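Local structure of flagellar hook-associated protein (Burkholderia pseudomallei, 4UT1) at residues Ala144-Leu147 and Ala148-Val152; Leu373-Gly377 and Ala378-Leu382. The protein probably serves as a structural component of the bacterial flagellum, at the junction between the hook and the filament. All coordinates share one frame; numbering follows the deposited sequence.

Contact 1 (Ala144-Leu147 and Ala148-Val152); sequences AQTL and ASQLV. With EDO (1,2-ethanediol), chain C.
Two successive turns of the long helix 134-193, in the helical domain of this FlgK, meet here through i to i+4 pairs, with Leu147 and Leu151 on one flank and Thr146 and Gln150 on another. Leu147 CD1 packs against Leu151 CD1 at 3.9 Å, the two side chains crossing at a slant. Leu147 sends its CG anti to the backbone N (chi1 173°), which carries the branch forward over the carbonyl side to meet the next turn. On the second flank Thr146 and Gln150 run side by side and point the same way; the methyl CG2 of Thr146 comes within 3.2 Å of the amide nitrogen NE2 of Gln150, a tight approach. Thr146 OG1 is hydrogen-bonded to Ser142 O, one turn back, and also lies 3.2 Å from O1 of a 1,2-ethanediol, probably from the crystallisation liquor. The backbone beneath is regular, Leu151 N reaching Leu147 O in a nearly straight bond (N-H...O 167°). Gln145 O accepts from Ser149 N at 2.9 Å, and Ser149 OG lies 3.1 Å from that same oxygen. Around this stretch, Leu147 and Leu151 face helix 287-322 through Phe314 and Ala311 and helix 113-129 through Ala116 and Ile113, while Ala144 and Ala148 lie against Leu436 of strand 435-436.

Contact 2 (Leu373-Gly377 and Ala378-Leu382); sequences LSYDG and AKYTL
Asp376 OD1 accepts two backbone N-H groups at the tip of a beta hairpin, Lys379 N at 2.9 Å and Ala378 N at 3.0 Å, which arrive from opposite faces of the carboxylate plane. The Ala378 bond makes an Asx turn, and the Lys379 bond carries the same grip one residue further; Asp376 N in turn bonds to Lys379 O. Chi1 of 71° sets CG between the backbone N and the carbonyl carbon, turning OD1 back over the turn. Gly377 follows with a positive phi of 101°, where a beta carbon would jam against the preceding carbonyl oxygen. Below the turn, Ser374 and Thr381 form a hydrogen-bonded antiparallel pair, with N-H...O bonds of 2.8 Å from Ser374 N to Thr381 O and from Thr381 N to Ser374 O; a water joins Ser374 OG to Thr381 O. The flanking non-hydrogen-bonded pairs, Leu373 with Leu382 and Tyr375 with Tyr380, put their side chains on the other face. There Tyr380 meets Pro401, Met403 and Pro416. Leu373 sends CD2 toward the Tyr380 ring and CD1 toward Leu382 CD1. The two tyrosine rings are inclined at 46°, and Tyr375 CD1 sits over the centre of the Tyr380 ring, 3.6 Å from Tyr380 CZ.

In the fold
Contact 1 comes first along the chain and closes well before contact 2 opens; the two share no helix, strand or sheet. Their centres are 38 Å apart, their nearest atoms about 23 Å, and they lie on opposite sides of the chain's centre. Residues 144-152 belong to the elongated bundle of long helices, whereas the hairpin 373-382 supplies two neighbouring strands, 371-375 and 380-384, of the five-stranded antiparallel sheet in the D2-like range. That sheet is one of several beta regions carried by the helical rod. The two contacts do not touch, so neither packs on the other.

Contact 1 (Ala144-Leu147 and Ala148-Val152)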
ATOM      1  N   ALA A 144      -5.409  12.883  15.667  1.00 14.31           N
ATOM      2  CA  ALA A 144      -4.547  12.809  14.480  1.00 12.25           C
ATOM      3  C   ALA A 144      -3.115  12.473  14.887  1.00 14.71           C
ATOM      4  O   ALA A 144      -2.451  11.652  14.252  1.00 12.62           O
ATOM      5  CB  ALA A 144      -4.580  14.115  13.714  1.00 11.55           C
ATOM      6  N   GLN A 145      -2.636  13.114  15.948  1.00 13.14           N
ATOM      7  CA  GLN A 145      -1.249  12.909  16.374  1.00 14.05           C
ATOM      8  C   GLN A 145      -1.041  11.497  16.898  1.00 15.09           C
ATOM      9  O   GLN A 145       0.005  10.884  16.669  1.00 17.16           O
ATOM     10  CB  GLN A 145      -0.849  13.951  17.427  1.00 18.97           C
ATOM     11  CG  GLN A 145      -0.652  15.347  16.813  1.00 19.69           C
ATOM     12  CD  GLN A 145      -0.489  16.456  17.836  1.00 29.67           C
ATOM     13  OE1 GLN A 145      -0.919  16.332  18.984  1.00 35.60           O
ATOM     14  NE2 GLN A 145       0.135  17.559  17.419  1.00 35.19           N
ATOM     15  N   THR A 146      -2.047  10.984  17.593  1.00 15.01           N
ATOM     16  CA  THR A 146      -2.054   9.616  18.083  1.00 16.43           C
ATOM     17  C   THR A 146      -1.958   8.610  16.944  1.00 17.44           C
ATOM     18  O   THR A 146      -1.138   7.680  16.972  1.00 15.79           O
ATOM     19  CB  THR A 146      -3.315   9.362  18.917  1.00 15.21           C
ATOM     20  OG1 THR A 146      -3.172  10.042  20.169  1.00 19.21           O
ATOM     21  CG2 THR A 146      -3.531   7.879  19.175  1.00 17.10           C
ATOM     22  N   LEU A 147      -2.777   8.821  15.922  1.00 13.32           N
ATOM     23  CA  LEU A 147      -2.732   7.982  14.744  1.00 10.62           C
ATOM     24  C   LEU A 147      -1.375   8.062  14.048  1.00 10.50           C
ATOM     25  O   LEU A 147      -0.800   7.038  13.665  1.00 10.67           O
ATOM     26  CB  LEU A 147      -3.858   8.388  13.775  1.00 10.11           C
ATOM     27  CG  LEU A 147      -3.824   7.707  12.411  1.00 11.91           C
ATOM     28  CD1 LEU A 147      -4.011   6.214  12.548  1.00 11.88           C
ATOM     29  CD2 LEU A 147      -4.931   8.314  11.521  1.00 13.02           C
ATOM     30  N   ALA A 148      -0.849   9.273  13.896  1.00 12.75           N
ATOM     31  CA  ALA A 148       0.423   9.452  13.190  1.00 12.39           C
ATOM     32  C   ALA A 148       1.539   8.756  13.948  1.00 13.18           C
ATOM     33  O   ALA A 148       2.418   8.127  13.358  1.00 12.04           O
ATOM     34  CB  ALA A 148       0.746  10.936  13.018  1.00 10.69           C
ATOM     35  N   SER A 149       1.500   8.862  15.268  1.00 10.49           N
ATOM     36  CA  SER A 149       2.516   8.213  16.085  1.00 13.17           C
ATOM     37  C   SER A 149       2.554   6.722  15.829  1.00 11.83           C
ATOM     38  O   SER A 149       3.636   6.126  15.731  1.00 11.62           O
ATOM     39  CB  SER A 149       2.258   8.480  17.577  1.00 13.30           C
ATOM     40  OG  SER A 149       2.628   9.806  17.886  1.00 17.54           O
ATOM     41  N   GLN A 150       1.379   6.114  15.733  1.00 10.73           N
ATOM     42  CA  GLN A 150       1.306   4.666  15.561  1.00 12.81           C
ATOM     43  C   GLN A 150       1.751   4.245  14.168  1.00 10.84           C
ATOM     44  O   GLN A 150       2.481   3.250  14.001  1.00 11.84           O
ATOM     45  CB  GLN A 150      -0.105   4.175  15.854  1.00 12.26           C
ATOM     46  CG  GLN A 150      -0.431   4.221  17.332  1.00 18.03           C
ATOM     47  CD  GLN A 150      -1.895   4.010  17.614  1.00 22.89           C
ATOM     48  OE1 GLN A 150      -2.495   3.037  17.163  1.00 29.39           O
ATOM     49  NE2 GLN A 150      -2.485   4.932  18.349  1.00 26.70           N
ATOM     50  N   LEU A 151       1.318   4.997  13.164  1.00 12.85           N
ATOM     51  CA  LEU A 151       1.710   4.695  11.795  1.00 11.34           C
ATOM     52  C   LEU A 151       3.221   4.867  11.597  1.00 10.63           C
ATOM     53  O   LEU A 151       3.860   4.023  10.997  1.00 11.86           O
ATOM     54  CB  LEU A 151       0.937   5.564  10.808  1.00 13.56           C
ATOM     55  CG  LEU A 151      -0.523   5.163  10.603  1.00 12.99           C
ATOM     56  CD1 LEU A 151      -1.263   6.194   9.751  1.00 12.17           C
ATOM     57  CD2 LEU A 151      -0.630   3.761   9.975  1.00 13.01           C
ATOM     58  N   VAL A 152       3.781   5.974  12.069  1.00 11.63           N
ATOM     59  CA  VAL A 152       5.218   6.194  11.984  1.00 12.18           C
ATOM     60  C   VAL A 152       6.010   5.119  12.766  1.00 14.24           C
ATOM     61  O   VAL A 152       6.988   4.579  12.248  1.00 12.49           O
ATOM     62  CB  VAL A 152       5.585   7.615  12.493  1.00 14.19           C
ATOM     63  CG1 VAL A 152       7.087   7.774  12.653  1.00 15.90           C
ATOM     64  CG2 VAL A 152       5.045   8.659  11.558  1.00 15.34           C
TER
HETATM   65  C1  EDO C1629      -6.575   9.168  21.171  1.00 28.99           C
HETATM   66  O1  EDO C1629      -6.228  10.549  20.983  1.00 27.51           O
HETATM   67  C2  EDO C1629      -7.493   8.709  20.038  1.00 24.20           C
HETATM   68  O2  EDO C1629      -6.940   7.590  19.325  1.00 18.48           O

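Contact 2 (Leu373-Gly377 and Ala378-Leu382)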
ATOM      1  N   LEU A 373       8.237  -2.930 -12.862  1.00 10.24           N
ATOM      2  CA  LEU A 373       7.932  -2.576 -14.256  1.00 13.14           C
ATOM      3  C   LEU A 373       9.114  -2.949 -15.146  1.00 14.26           C
ATOM      4  O   LEU A 373      10.229  -2.424 -14.985  1.00 13.30           O
ATOM      5  CB  LEU A 373       7.637  -1.087 -14.403  1.00 15.55           C
ATOM      6  CG  LEU A 373       7.142  -0.724 -15.809  1.00 13.75           C
ATOM      7  CD1 LEU A 373       5.664  -0.978 -15.887  1.00 14.91           C
ATOM      8  CD2 LEU A 373       7.479   0.716 -16.114  1.00 18.27           C
ATOM      9  N   SER A 374       8.872  -3.849 -16.093  1.00 17.70           N
ATOM     10  CA  SER A 374       9.952  -4.347 -16.936  1.00 13.17           C
ATOM     11  C   SER A 374       9.647  -4.038 -18.389  1.00 12.82           C
ATOM     12  O   SER A 374       8.489  -3.911 -18.771  1.00 13.37           O
ATOM     13  CB  SER A 374      10.157  -5.850 -16.736  1.00 13.96           C
ATOM     14  OG  SER A 374       8.958  -6.563 -16.991  1.00 18.70           O
ATOM     15  N   TYR A 375      10.697  -3.925 -19.187  1.00 14.53           N
ATOM     16  CA  TYR A 375      10.529  -3.578 -20.592  1.00 14.59           C
ATOM     17  C   TYR A 375      11.271  -4.605 -21.418  1.00 15.36           C
ATOM     18  O   TYR A 375      12.421  -4.869 -21.140  1.00 17.25           O
ATOM     19  CB  TYR A 375      11.057  -2.166 -20.858  1.00 12.44           C
ATOM     20  CG  TYR A 375      10.868  -1.711 -22.284  1.00 16.55           C
ATOM     21  CD1 TYR A 375       9.613  -1.374 -22.760  1.00 16.83           C
ATOM     22  CD2 TYR A 375      11.947  -1.629 -23.157  1.00 16.06           C
ATOM     23  CE1 TYR A 375       9.431  -0.962 -24.073  1.00 17.01           C
ATOM     24  CE2 TYR A 375      11.775  -1.212 -24.479  1.00 17.59           C
ATOM     25  CZ  TYR A 375      10.514  -0.883 -24.925  1.00 20.38           C
ATOM     26  OH  TYR A 375      10.328  -0.472 -26.227  1.00 18.27           O
ATOM     27  N   ASP A 376      10.621  -5.189 -22.424  1.00 18.46           N
ATOM     28  CA  ASP A 376      11.262  -6.250 -23.197  1.00 19.00           C
ATOM     29  C   ASP A 376      11.608  -5.806 -24.630  1.00 18.16           C
ATOM     30  O   ASP A 376      11.914  -6.636 -25.479  1.00 17.94           O
ATOM     31  CB  ASP A 376      10.370  -7.506 -23.213  1.00 17.57           C
ATOM     32  CG  ASP A 376       9.105  -7.335 -24.055  1.00 23.75           C
ATOM     33  OD1 ASP A 376       8.862  -6.241 -24.603  1.00 19.14           O
ATOM     34  OD2 ASP A 376       8.333  -8.312 -24.152  1.00 25.29           O
ATOM     35  N   GLY A 377      11.554  -4.498 -24.877  1.00 19.06           N
ATOM     36  CA  GLY A 377      11.954  -3.928 -26.150  1.00 20.78           C
ATOM     37  C   GLY A 377      10.761  -3.615 -27.022  1.00 22.72           C
ATOM     38  O   GLY A 377      10.898  -2.987 -28.078  1.00 23.32           O
ATOM     39  N   ALA A 378       9.589  -4.062 -26.580  1.00 21.20           N
ATOM     40  CA  ALA A 378       8.343  -3.790 -27.288  1.00 25.15           C
ATOM     41  C   ALA A 378       7.236  -3.342 -26.331  1.00 23.69           C
ATOM     42  O   ALA A 378       6.451  -2.457 -26.669  1.00 22.15           O
ATOM     43  CB  ALA A 378       7.899  -5.014 -28.075  1.00 27.15           C
ATOM     44  N   LYS A 379       7.165  -3.937 -25.142  1.00 20.84           N
ATOM     45  CA  LYS A 379       6.116  -3.559 -24.199  1.00 15.51           C
ATOM     46  C   LYS A 379       6.642  -3.492 -22.775  1.00 17.52           C
ATOM     47  O   LYS A 379       7.721  -4.013 -22.460  1.00 14.93           O
ATOM     48  CB  LYS A 379       4.940  -4.538 -24.249  1.00 18.08           C
ATOM     49  CG  LYS A 379       5.288  -5.904 -23.718  1.00 22.40           C
ATOM     50  CD  LYS A 379       4.115  -6.869 -23.700  1.00 26.46           C
ATOM     51  CE  LYS A 379       4.649  -8.292 -23.461  1.00 27.46           C
ATOM     52  NZ  LYS A 379       3.588  -9.294 -23.158  1.00 33.21           N
ATOM     53  N   TYR A 380       5.858  -2.832 -21.937  1.00 18.60           N
ATOM     54  CA  TYR A 380       6.102  -2.751 -20.509  1.00 15.66           C
ATOM     55  C   TYR A 380       5.208  -3.740 -19.807  1.00 18.98           C
ATOM     56  O   TYR A 380       4.030  -3.860 -20.130  1.00 19.07           O
ATOM     57  CB  TYR A 380       5.815  -1.345 -19.989  1.00 14.26           C
ATOM     58  CG  TYR A 380       6.648  -0.261 -20.617  1.00 16.00           C
ATOM     59  CD1 TYR A 380       6.313   0.278 -21.865  1.00 15.76           C
ATOM     60  CD2 TYR A 380       7.759   0.237 -19.973  1.00 14.54           C
ATOM     61  CE1 TYR A 380       7.090   1.275 -22.449  1.00 14.52           C
ATOM     62  CE2 TYR A 380       8.529   1.235 -20.532  1.00 18.52           C
ATOM     63  CZ  TYR A 380       8.190   1.757 -21.773  1.00 21.62           C
ATOM     64  OH  TYR A 380       8.972   2.756 -22.322  1.00 20.22           O
ATOM     65  N   THR A 381       5.745  -4.428 -18.811  1.00 17.80           N
ATOM     66  CA  THR A 381       4.921  -5.309 -18.012  1.00 14.78           C
ATOM     67  C   THR A 381       5.065  -4.919 -16.548  1.00 15.14           C
ATOM     68  O   THR A 381       6.161  -4.635 -16.104  1.00 14.87           O
ATOM     69  CB  THR A 381       5.326  -6.774 -18.202  1.00 15.94           C
ATOM     70  OG1 THR A 381       5.263  -7.110 -19.596  1.00 14.15           O
ATOM     71  CG2 THR A 381       4.417  -7.694 -17.406  1.00 19.76           C
ATOM     72  N   LEU A 382       3.947  -4.872 -15.836  1.00 15.22           N
ATOM     73  CA  LEU A 382       3.948  -4.682 -14.390  1.00 14.50           C
ATOM     74  C   LEU A 382       3.699  -6.024 -13.737  1.00 14.53           C
ATOM     75  O   LEU A 382       2.660  -6.648 -13.960  1.00 18.14           O
ATOM     76  CB  LEU A 382       2.878  -3.667 -13.963  1.00 14.08           C
ATOM     77  CG  LEU A 382       2.990  -3.183 -12.513  1.00 17.98           C
ATOM     78  CD1 LEU A 382       4.122  -2.181 -12.388  1.00 17.94           C
ATOM     79  CD2 LEU A 382       1.682  -2.573 -12.031  1.00 16.50           C
TER
HETATM   80  O   HOH W   1       7.613  -6.960 -14.643  1.00 16.35           O